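Long-range contacts in anopheles Plasmodium-responsive Leucine-rich repeat protein 1B (Anopheles gambiae, PDB 4XGO), which probably acts in mosquito defence against Plasmodium in partnership with the leucine-rich repeat protein LRIM1, its leucine-rich repeat domain being the part described here: residues A[28-33]-A[52-57]; A[36-41]-A[57-62]; A[280-285]-A[301-306]; A[212-217]-A[231-236]. All coordinates share one frame; numbering follows the deposited sequence.

Interaction 1. Residues A[28-33]-A[52-57]; sequences LNLNGL and LYMRFN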
# COMPACT_ATOMS: atom_id res chain seq x y z
N LEU A 28 11.00 -2.82 -23.28
CA LEU A 28 9.65 -2.33 -23.48
C LEU A 28 9.05 -2.02 -22.13
O LEU A 28 8.84 -2.92 -21.31
CB LEU A 28 8.80 -3.35 -24.26
CG LEU A 28 7.33 -2.97 -24.43
CD1 LEU A 28 7.20 -1.66 -25.19
CD2 LEU A 28 6.52 -4.06 -25.13
N ASN A 29 8.75 -0.76 -21.91
CA ASN A 29 8.12 -0.34 -20.67
C ASN A 29 6.60 -0.15 -20.82
O ASN A 29 6.13 0.85 -21.36
CB ASN A 29 8.78 0.93 -20.12
CG ASN A 29 8.26 1.28 -18.73
OD1 ASN A 29 7.58 0.47 -18.10
ND2 ASN A 29 8.59 2.47 -18.24
N LEU A 30 5.85 -1.14 -20.33
CA LEU A 30 4.41 -1.09 -20.27
C LEU A 30 3.96 -0.93 -18.83
O LEU A 30 2.80 -1.20 -18.49
CB LEU A 30 3.81 -2.35 -20.86
CG LEU A 30 4.18 -2.66 -22.31
CD1 LEU A 30 3.52 -3.98 -22.74
CD2 LEU A 30 3.81 -1.51 -23.23
N ASN A 31 4.85 -0.45 -17.96
CA ASN A 31 4.45 -0.25 -16.57
C ASN A 31 3.36 0.82 -16.47
O ASN A 31 3.44 1.85 -17.16
CB ASN A 31 5.62 0.27 -15.75
CG ASN A 31 6.72 -0.76 -15.56
OD1 ASN A 31 6.55 -1.95 -15.82
ND2 ASN A 31 7.86 -0.28 -15.12
N GLY A 32 2.41 0.61 -15.58
CA GLY A 32 1.49 1.67 -15.16
C GLY A 32 0.52 2.13 -16.24
O GLY A 32 0.09 3.28 -16.22
N LEU A 33 0.18 1.24 -17.18
CA LEU A 33 -0.72 1.61 -18.30
C LEU A 33 -2.14 1.07 -18.15
O LEU A 33 -2.91 1.11 -19.12
CB LEU A 33 -0.11 1.20 -19.64
CG LEU A 33 1.25 1.79 -19.99
CD1 LEU A 33 1.78 1.28 -21.31
CD2 LEU A 33 1.22 3.33 -19.98
N LEU A 52 11.06 -6.90 -20.47
CA LEU A 52 9.65 -6.57 -20.56
C LEU A 52 9.14 -6.15 -19.20
O LEU A 52 9.14 -6.95 -18.26
CB LEU A 52 8.85 -7.76 -21.06
CG LEU A 52 7.34 -7.62 -21.20
CD1 LEU A 52 7.00 -6.44 -22.09
CD2 LEU A 52 6.77 -8.94 -21.75
N TYR A 53 8.73 -4.89 -19.09
CA TYR A 53 8.24 -4.34 -17.84
C TYR A 53 6.74 -4.13 -17.92
O TYR A 53 6.27 -3.35 -18.76
CB TYR A 53 8.93 -3.01 -17.52
CG TYR A 53 10.43 -2.98 -17.59
CD1 TYR A 53 11.20 -4.09 -17.28
CD2 TYR A 53 11.10 -1.79 -17.92
CE1 TYR A 53 12.57 -4.05 -17.30
CE2 TYR A 53 12.49 -1.73 -17.93
CZ TYR A 53 13.22 -2.85 -17.63
OH TYR A 53 14.60 -2.80 -17.63
N MET A 54 5.99 -4.85 -17.07
CA MET A 54 4.52 -4.71 -17.00
C MET A 54 4.04 -4.55 -15.55
O MET A 54 2.95 -5.00 -15.16
CB MET A 54 3.83 -5.90 -17.70
CG MET A 54 4.20 -6.01 -19.16
SD MET A 54 3.28 -7.31 -20.02
CE MET A 54 4.29 -8.71 -19.65
N ARG A 55 4.85 -3.85 -14.77
CA ARG A 55 4.57 -3.59 -13.36
C ARG A 55 3.43 -2.55 -13.22
O ARG A 55 3.22 -1.73 -14.12
CB ARG A 55 5.80 -2.98 -12.67
CG ARG A 55 7.14 -3.69 -12.84
CD ARG A 55 8.28 -2.84 -12.23
NE ARG A 55 8.31 -3.05 -10.78
CZ ARG A 55 8.69 -2.18 -9.86
NH1 ARG A 55 9.07 -0.95 -10.14
NH2 ARG A 55 8.65 -2.55 -8.59
N PHE A 56 2.70 -2.61 -12.11
CA PHE A 56 1.68 -1.63 -11.75
C PHE A 56 0.57 -1.54 -12.79
O PHE A 56 0.17 -0.45 -13.20
CB PHE A 56 2.30 -0.24 -11.52
CG PHE A 56 3.42 -0.23 -10.51
CD1 PHE A 56 3.13 -0.23 -9.17
CD2 PHE A 56 4.74 -0.16 -10.91
CE1 PHE A 56 4.16 -0.17 -8.23
CE2 PHE A 56 5.77 -0.12 -9.99
CZ PHE A 56 5.48 -0.14 -8.65
N ASN A 57 0.09 -2.70 -13.21
CA ASN A 57 -1.07 -2.76 -14.07
C ASN A 57 -2.19 -3.47 -13.31
O ASN A 57 -2.16 -3.54 -12.08
CB ASN A 57 -0.69 -3.46 -15.39
CG ASN A 57 0.09 -2.55 -16.32
OD1 ASN A 57 -0.43 -1.53 -16.81
ND2 ASN A 57 1.33 -2.92 -16.59

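Interaction 2. Residues A[36-41]-A[57-62]; sequences EEIDTN and NVIRYL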
# COMPACT_ATOMS: atom_id res chain seq x y z
N GLU A 36 -5.27 -4.58 -18.47
CA GLU A 36 -6.06 -5.62 -17.82
C GLU A 36 -5.97 -6.93 -18.60
O GLU A 36 -5.40 -7.88 -18.12
CB GLU A 36 -7.51 -5.18 -17.62
CG GLU A 36 -8.28 -6.10 -16.69
CD GLU A 36 -9.75 -5.74 -16.58
OE1 GLU A 36 -10.19 -4.73 -17.20
OE2 GLU A 36 -10.48 -6.47 -15.88
N GLU A 37 -6.50 -6.99 -19.81
CA GLU A 37 -6.39 -8.23 -20.59
C GLU A 37 -5.17 -8.17 -21.50
O GLU A 37 -4.81 -7.10 -22.00
CB GLU A 37 -7.67 -8.49 -21.39
CG GLU A 37 -7.61 -9.76 -22.22
CD GLU A 37 -8.93 -10.14 -22.87
OE1 GLU A 37 -9.73 -9.22 -23.20
OE2 GLU A 37 -9.17 -11.35 -23.07
N ILE A 38 -4.51 -9.31 -21.69
CA ILE A 38 -3.45 -9.43 -22.67
C ILE A 38 -3.83 -10.55 -23.63
O ILE A 38 -4.12 -11.66 -23.20
CB ILE A 38 -2.11 -9.79 -22.03
CG1 ILE A 38 -1.69 -8.71 -21.03
CG2 ILE A 38 -1.04 -9.96 -23.10
CD1 ILE A 38 -0.43 -9.07 -20.28
N ASP A 39 -3.80 -10.26 -24.93
CA ASP A 39 -4.06 -11.29 -25.93
C ASP A 39 -2.85 -12.20 -26.08
O ASP A 39 -1.72 -11.75 -25.96
CB ASP A 39 -4.38 -10.65 -27.28
CG ASP A 39 -5.76 -10.01 -27.33
OD1 ASP A 39 -6.54 -10.16 -26.36
OD2 ASP A 39 -6.06 -9.37 -28.36
N THR A 40 -3.09 -13.48 -26.39
CA THR A 40 -1.99 -14.43 -26.56
C THR A 40 -0.97 -13.96 -27.58
O THR A 40 0.22 -14.18 -27.41
CB THR A 40 -2.50 -15.83 -26.98
OG1 THR A 40 -3.45 -16.31 -26.03
CG2 THR A 40 -1.34 -16.83 -27.07
N ASN A 41 -1.43 -13.32 -28.65
CA ASN A 41 -0.54 -12.84 -29.71
C ASN A 41 -0.07 -11.39 -29.53
O ASN A 41 0.41 -10.78 -30.48
CB ASN A 41 -1.18 -13.02 -31.11
CG ASN A 41 -2.36 -12.10 -31.34
OD1 ASN A 41 -2.85 -11.46 -30.42
ND2 ASN A 41 -2.86 -12.07 -32.59
N ASN A 57 0.09 -2.70 -13.21
CA ASN A 57 -1.07 -2.76 -14.07
C ASN A 57 -2.19 -3.47 -13.31
O ASN A 57 -2.16 -3.54 -12.08
CB ASN A 57 -0.69 -3.46 -15.39
CG ASN A 57 0.09 -2.55 -16.32
OD1 ASN A 57 -0.43 -1.53 -16.81
ND2 ASN A 57 1.33 -2.92 -16.59
N VAL A 58 -3.18 -4.00 -14.02
CA VAL A 58 -4.26 -4.72 -13.35
C VAL A 58 -4.47 -6.07 -14.03
O VAL A 58 -5.60 -6.51 -14.23
CB VAL A 58 -5.56 -3.88 -13.29
CG1 VAL A 58 -5.42 -2.78 -12.24
CG2 VAL A 58 -5.90 -3.28 -14.64
N ILE A 59 -3.37 -6.74 -14.34
CA ILE A 59 -3.39 -7.97 -15.10
C ILE A 59 -3.89 -9.10 -14.19
O ILE A 59 -3.36 -9.32 -13.11
CB ILE A 59 -2.00 -8.31 -15.67
CG1 ILE A 59 -1.54 -7.24 -16.67
CG2 ILE A 59 -2.02 -9.68 -16.33
CD1 ILE A 59 -0.04 -7.21 -16.89
N ARG A 60 -4.94 -9.79 -14.65
CA ARG A 60 -5.57 -10.86 -13.87
C ARG A 60 -5.11 -12.26 -14.28
O ARG A 60 -5.00 -13.15 -13.44
CB ARG A 60 -7.09 -10.73 -13.98
CG ARG A 60 -7.88 -11.75 -13.19
CD ARG A 60 -7.83 -11.53 -11.69
NE ARG A 60 -8.43 -12.67 -11.00
CZ ARG A 60 -7.80 -13.79 -10.68
NH1 ARG A 60 -6.50 -13.95 -10.96
NH2 ARG A 60 -8.47 -14.77 -10.08
N TYR A 61 -4.86 -12.44 -15.58
CA TYR A 61 -4.40 -13.71 -16.15
C TYR A 61 -3.35 -13.48 -17.20
O TYR A 61 -3.38 -12.46 -17.90
CB TYR A 61 -5.55 -14.46 -16.84
CG TYR A 61 -6.78 -14.62 -16.01
CD1 TYR A 61 -6.82 -15.56 -14.99
CD2 TYR A 61 -7.90 -13.83 -16.24
CE1 TYR A 61 -7.96 -15.70 -14.21
CE2 TYR A 61 -9.04 -13.97 -15.47
CZ TYR A 61 -9.07 -14.90 -14.46
OH TYR A 61 -10.20 -15.02 -13.70
N LEU A 62 -2.43 -14.43 -17.33
CA LEU A 62 -1.52 -14.50 -18.46
C LEU A 62 -1.94 -15.66 -19.37
O LEU A 62 -2.09 -16.78 -18.88
CB LEU A 62 -0.09 -14.76 -18.00
CG LEU A 62 0.60 -13.70 -17.15
CD1 LEU A 62 1.95 -14.25 -16.72
CD2 LEU A 62 0.79 -12.39 -17.89
O HOH W 1 -6.11 -10.24 -17.27
O HOH W 2 -4.96 -11.57 -19.81

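Interaction 3. Residues A[280-285]-A[301-306]; sequences DHNSIV and SHNDWD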
# COMPACT_ATOMS: atom_id res chain seq x y z
N ASP A 280 19.10 -6.84 26.28
CA ASP A 280 17.99 -6.16 26.92
C ASP A 280 16.70 -6.98 26.80
O ASP A 280 16.52 -7.76 25.86
CB ASP A 280 17.81 -4.73 26.33
CG ASP A 280 17.46 -4.76 24.87
OD1 ASP A 280 18.38 -4.84 24.04
OD2 ASP A 280 16.25 -4.77 24.55
N HIS A 281 15.80 -6.74 27.74
CA HIS A 281 14.49 -7.37 27.79
C HIS A 281 14.57 -8.90 27.93
O HIS A 281 14.19 -9.66 27.03
CB HIS A 281 13.63 -6.94 26.58
CG HIS A 281 13.24 -5.50 26.61
ND1 HIS A 281 14.04 -4.50 26.10
CD2 HIS A 281 12.15 -4.89 27.13
CE1 HIS A 281 13.44 -3.33 26.27
NE2 HIS A 281 12.30 -3.54 26.91
N ASN A 282 15.10 -9.33 29.06
CA ASN A 282 15.18 -10.75 29.42
C ASN A 282 14.98 -10.82 30.95
O ASN A 282 14.42 -9.89 31.54
CB ASN A 282 16.52 -11.31 28.95
CG ASN A 282 16.52 -11.68 27.48
OD1 ASN A 282 15.86 -12.64 27.10
ND2 ASN A 282 17.31 -10.97 26.66
N SER A 283 15.41 -11.92 31.58
CA SER A 283 15.29 -12.08 33.02
C SER A 283 16.66 -12.44 33.59
O SER A 283 16.77 -13.24 34.50
CB SER A 283 14.25 -13.16 33.32
OG SER A 283 12.95 -12.78 32.87
N ILE A 284 17.71 -11.84 33.05
CA ILE A 284 19.07 -12.23 33.39
C ILE A 284 19.44 -11.66 34.77
O ILE A 284 19.15 -10.52 35.08
CB ILE A 284 20.07 -11.76 32.32
CG1 ILE A 284 19.75 -12.46 31.00
CG2 ILE A 284 21.50 -12.10 32.73
CD1 ILE A 284 20.34 -11.76 29.80
N VAL A 285 20.08 -12.49 35.59
CA VAL A 285 20.45 -12.10 36.96
C VAL A 285 21.96 -11.86 37.08
O VAL A 285 22.42 -10.86 37.66
CB VAL A 285 19.98 -13.18 37.96
CG1 VAL A 285 20.48 -12.90 39.38
CG2 VAL A 285 18.46 -13.30 37.92
N SER A 301 19.34 -3.38 29.69
CA SER A 301 18.18 -2.92 30.46
C SER A 301 17.07 -3.96 30.46
O SER A 301 17.09 -4.92 29.66
CB SER A 301 17.64 -1.58 29.94
OG SER A 301 17.15 -1.70 28.62
N HIS A 302 16.11 -3.78 31.37
CA HIS A 302 14.95 -4.65 31.51
C HIS A 302 15.37 -6.10 31.72
O HIS A 302 15.00 -6.99 30.93
CB HIS A 302 14.04 -4.49 30.30
CG HIS A 302 13.49 -3.11 30.18
ND1 HIS A 302 12.26 -2.76 30.70
CD2 HIS A 302 14.03 -1.98 29.67
CE1 HIS A 302 12.05 -1.48 30.48
NE2 HIS A 302 13.10 -0.98 29.86
N ASN A 303 16.18 -6.30 32.76
CA ASN A 303 16.57 -7.62 33.22
C ASN A 303 16.28 -7.74 34.71
O ASN A 303 15.34 -7.09 35.19
CB ASN A 303 18.02 -7.92 32.83
CG ASN A 303 18.12 -8.45 31.40
OD1 ASN A 303 17.72 -9.58 31.13
ND2 ASN A 303 18.63 -7.64 30.49
N ASP A 304 17.00 -8.61 35.43
CA ASP A 304 16.79 -8.80 36.87
C ASP A 304 18.13 -8.88 37.58
O ASP A 304 18.40 -9.82 38.33
CB ASP A 304 15.98 -10.07 37.11
CG ASP A 304 14.55 -9.93 36.67
OD1 ASP A 304 13.76 -9.27 37.39
OD2 ASP A 304 14.21 -10.48 35.60
N TRP A 305 18.96 -7.86 37.37
CA TRP A 305 20.39 -7.93 37.72
C TRP A 305 20.69 -8.02 39.20
O TRP A 305 20.11 -7.30 40.02
CB TRP A 305 21.15 -6.68 37.22
CG TRP A 305 21.19 -6.57 35.77
CD1 TRP A 305 20.53 -5.66 34.98
CD2 TRP A 305 21.89 -7.44 34.88
NE1 TRP A 305 20.80 -5.91 33.66
CE2 TRP A 305 21.62 -7.00 33.57
CE3 TRP A 305 22.71 -8.55 35.07
CZ2 TRP A 305 22.14 -7.64 32.44
CZ3 TRP A 305 23.23 -9.19 33.94
CH2 TRP A 305 22.97 -8.72 32.66
N ASP A 306 21.64 -8.88 39.52
CA ASP A 306 22.34 -8.85 40.80
C ASP A 306 23.39 -7.72 40.72
O ASP A 306 24.14 -7.63 39.74
CB ASP A 306 22.98 -10.23 41.01
CG ASP A 306 23.96 -10.26 42.13
OD1 ASP A 306 23.50 -10.41 43.28
OD2 ASP A 306 25.17 -10.21 41.85
O HOH W 3 11.66 -10.77 34.68

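Interaction 4. Residues A[212-217]-A[231-236]; sequences NQLEKI and LYVSNN. Unlike the reference sequence in segment 212-217: K216 (reference Ile).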
# COMPACT_ATOMS: atom_id res chain seq x y z
N ASN A 212 10.84 -15.81 15.89
CA ASN A 212 10.48 -17.20 15.65
C ASN A 212 10.04 -17.81 17.00
O ASN A 212 9.69 -17.07 17.91
CB ASN A 212 11.63 -17.95 14.99
CG ASN A 212 11.63 -17.77 13.47
OD1 ASN A 212 10.94 -18.48 12.76
ND2 ASN A 212 12.38 -16.78 13.00
N GLN A 213 10.05 -19.11 17.11
CA GLN A 213 9.57 -19.76 18.35
C GLN A 213 10.65 -20.63 18.95
O GLN A 213 10.38 -21.71 19.52
CB GLN A 213 8.32 -20.55 18.03
CG GLN A 213 7.15 -19.65 17.64
CD GLN A 213 6.25 -20.27 16.61
OE1 GLN A 213 6.60 -21.26 15.97
NE2 GLN A 213 5.07 -19.67 16.42
N LEU A 214 11.88 -20.14 18.89
CA LEU A 214 13.03 -20.89 19.40
C LEU A 214 13.04 -20.80 20.92
O LEU A 214 12.93 -19.70 21.48
CB LEU A 214 14.34 -20.35 18.85
CG LEU A 214 14.52 -20.49 17.32
CD1 LEU A 214 15.72 -19.68 16.85
CD2 LEU A 214 14.68 -21.92 16.89
N GLU A 215 13.14 -21.95 21.58
CA GLU A 215 13.29 -21.97 23.05
C GLU A 215 14.73 -22.29 23.46
O GLU A 215 15.17 -21.91 24.56
CB GLU A 215 12.31 -22.95 23.69
CG GLU A 215 12.40 -22.89 25.21
CD GLU A 215 11.36 -23.72 25.92
OE1 GLU A 215 10.49 -24.31 25.23
OE2 GLU A 215 11.45 -23.78 27.18
N LYS A 216 15.46 -22.98 22.59
CA LYS A 216 16.86 -23.31 22.79
C LYS A 216 17.67 -22.97 21.56
O LYS A 216 17.12 -22.93 20.46
CB LYS A 216 17.02 -24.82 23.03
CG LYS A 216 16.24 -25.36 24.22
CD LYS A 216 16.55 -26.84 24.41
N ILE A 217 18.96 -22.70 21.74
CA ILE A 217 19.92 -22.63 20.64
C ILE A 217 21.02 -23.62 20.98
O ILE A 217 21.70 -23.47 21.99
CB ILE A 217 20.56 -21.25 20.44
CG1 ILE A 217 19.50 -20.23 20.01
CG2 ILE A 217 21.69 -21.31 19.42
CD1 ILE A 217 19.97 -18.81 20.06
N LEU A 231 24.40 -12.65 14.01
CA LEU A 231 23.37 -13.61 14.40
C LEU A 231 22.30 -12.89 15.20
O LEU A 231 22.56 -12.34 16.30
CB LEU A 231 23.99 -14.76 15.22
CG LEU A 231 22.99 -15.74 15.84
CD1 LEU A 231 22.22 -16.50 14.78
CD2 LEU A 231 23.71 -16.71 16.76
N TYR A 232 21.09 -12.84 14.64
CA TYR A 232 19.98 -12.18 15.27
C TYR A 232 18.95 -13.20 15.70
O TYR A 232 18.40 -13.95 14.88
CB TYR A 232 19.32 -11.18 14.32
CG TYR A 232 20.26 -10.14 13.77
CD1 TYR A 232 20.96 -10.37 12.60
CD2 TYR A 232 20.43 -8.94 14.43
CE1 TYR A 232 21.83 -9.41 12.09
CE2 TYR A 232 21.30 -7.97 13.92
CZ TYR A 232 21.99 -8.22 12.75
OH TYR A 232 22.85 -7.27 12.22
N VAL A 233 18.66 -13.23 17.00
CA VAL A 233 17.67 -14.17 17.52
C VAL A 233 16.80 -13.47 18.56
O VAL A 233 16.38 -14.06 19.55
CB VAL A 233 18.30 -15.46 18.11
CG1 VAL A 233 17.25 -16.55 18.17
CG2 VAL A 233 19.45 -15.98 17.27
N SER A 234 16.46 -12.21 18.30
CA SER A 234 15.61 -11.47 19.22
C SER A 234 14.17 -11.96 19.13
O SER A 234 13.76 -12.58 18.12
CB SER A 234 15.67 -9.97 18.94
OG SER A 234 14.90 -9.63 17.80
N ASN A 235 13.39 -11.68 20.17
CA ASN A 235 11.95 -11.96 20.11
C ASN A 235 11.65 -13.41 19.79
O ASN A 235 10.78 -13.72 18.97
CB ASN A 235 11.28 -11.03 19.10
CG ASN A 235 11.33 -9.59 19.55
OD1 ASN A 235 10.42 -9.12 20.26
ND2 ASN A 235 12.36 -8.87 19.14
N ASN A 236 12.39 -14.30 20.44
CA ASN A 236 12.04 -15.71 20.45
C ASN A 236 11.53 -16.05 21.87
O ASN A 236 11.00 -15.16 22.55
CB ASN A 236 13.22 -16.55 19.98
CG ASN A 236 13.33 -16.60 18.46
OD1 ASN A 236 12.87 -17.54 17.84
ND2 ASN A 236 13.93 -15.60 17.86

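Interaction 1. Residues A[28-33]-A[52-57]
At the N-terminal end of the leucine-rich repeat solenoid, L28 and N29 pair in parallel with L52 and Y53, and the contact runs on through the turns that follow both strands. Y53 N gives an almost straight bond to L28 O (3.0 Å, 172°), and L30 N donates to Y53 O at 2.7 Å, so both backbone polar groups of Y53 are tied to the 28-33 segment. Beyond the strands, N31 takes over: its CG lies anti to the carbonyl carbon (chi1 -69°), which lets OD1 reach the next turn and accept from R55 N at 2.8 Å. That donor sits 41° out of the carbonyl plane, and the same oxygen packs 3.1 Å from Y53 CB. G32 N bonds to R55 O at 2.9 Å, within a type II turn where G32 has positive phi. N57 joins both sides of that turn, its ND2 donating in the amide plane to L30 O (3.0 Å) and its OD1 accepting from L33 N (2.9 Å). On the face that carries L28 and L52, the two leucines lie side by side, L28 CD2 to L52 CD1 at 3.9 Å. R55 pairs with D79 through NE and reaches G32 O of the second subunit through NH1. Parallel strands followed by a consensus asparagine, here N57, bonded to the preceding turn are the signature of the leucine-rich repeat.

Interaction 2. Residues A[36-41]-A[57-62]
E36 O accepts a hydrogen bond from a water at 2.6 Å, and that water in turn accepts from R60 N at 2.9 Å. A second water repeats the pattern: it donates to Y61 O at 2.6 Å while I38 N donates to it at 3.0 Å. Since no direct hydrogen bond joins the two segments, these two waters carry the polar part of the contact. The rest is apolar. I38 has CG1 anti to the carbonyl carbon (chi1 -60°) and an extended chain beyond it, which sends CD1 inward to meet I59 CD1 at 3.9 Å, the two side chains crossing at a slant. I38 CD1 also lies 4.3 Å from L62 CD2. Nearer the surface, V58 CG2 packs against E36 CB at 3.9 Å, while the E36 carboxylate runs on to bond S7 of the second subunit through OE1. E37 and I38 also pair in parallel with a strand of that subunit, extending the sheet across the interface. Successive turns joined by stacked aliphatic residues inside, with waters bridging their backbones, fit the part of a leucine-rich repeat solenoid that leads away from the main parallel strands toward its convex side.

Interaction 3. Residues A[280-285]-A[301-306]
Two histidines at matching positions of successive turns, H281 and H302, form an offset stack with ring centroids 4.2 Å apart and planes only 7° from parallel. The setting is the C-terminal end of the leucine-rich repeat solenoid. H281 NE2 lies 3.5 Å from H302 CG, over the face of that ring, and H302 CB in turn makes a CH-pi contact over the face of the H281 ring. The rotation of H281 is fixed by ND1, which donates in the ring plane to the anti lone pair of D280 OD2 at 2.7 Å; the carboxylate would be expected to polarise the imidazole.

Further along, N303 has CG anti to the carbonyl carbon (chi1 -84°), and its OD1 accepts from I284 N at 3.0 Å. N303 ND2 donates to L279 O and L300 O, so both ends of the amide are satisfied; the buried N282 does the like one turn earlier with L261 N, L256 O and L279 O. Backbone bonds carry on the pairing, D304 N to I284 O at 2.9 Å and a practically linear one from D306 N to V285 O at 2.8 Å. D306 then caps the helix 307-316 through S309 N. In the interior, I284 CG2 rests 3.6 Å from W305 CZ3, the two side chains pointing the same way. D304 OD1 forms a salt bridge with K330, while D304 OD2 receives a hydrogen bond at 2.7 Å from a water that also bonds S283 OG.

Interaction 4. Residues A[212-217]-A[231-236]
N236 reaches across to N212 and L214 with its amide oxygen, from the consensus asparagine position of the leucine-rich repeat, which follows the strand. The main bond comes from L214 N to N236 OD1 at 3.0 Å, with an N-H...O angle of 163° and the donor in the carbonyl plane on a lone pair. A second donor, N212 N, gives the same oxygen only a weak bond, since at 3.3 Å its angle falls to 122°. N212 CB packs 3.1 Å from N236 OD1, which leaves the oxygen closely enclosed by the preceding turn.

The other end of the amide is also provided for. N236 ND2 donates to L209 O, and makes weak bonds with two carbonyls of its own turn, S234 O at 3.0 Å and V233 O at 3.4 Å. V233 O has a further donor in N259 ND2, from the equivalent asparagine of the following repeat, and N259 OD1 accepts weakly from N236 N. Within the turn, N235 ND2 donates to S234 OG, which lies in its amide plane. N212 repeats the scheme one repeat earlier: OD1 accepts from L192 N while ND2 donates to L187 O and L209 O. Each such amide therefore ties neighbouring backbones along the solenoid.

Apart from these bonds the contact is hydrophobic. V233 has CG1 anti to the backbone N (chi1 -160°), which presents that methyl to L214 CD1 at 3.7 Å, the two side chains crossing at about a right angle. I217 approaches from farther along the loop, meeting V233 tip to tip, with I217 CD1 4.0 Å from V233 CG2.

How the interactions relate
All four contacts join consecutive turns of one solenoid. Interactions 1 and 2 touch at the N-terminal end and share N57, whose turn joins the strand-side contact to the water-bridged packing behind it; M54 SD meets I38 CD1 across them, and both lie against the second subunit. Interaction 4 sits far along the coil, its centre about 41 Å from that of interaction 1, and the centre of interaction 3, near the C-terminal end, is about 17 Å from that of interaction 4. Interactions 1 and 4 are buried, with asparagine amides serving backbone groups; interaction 3 adds surface histidines, carboxylates and a water, and interaction 2 lacks direct hydrogen bonds.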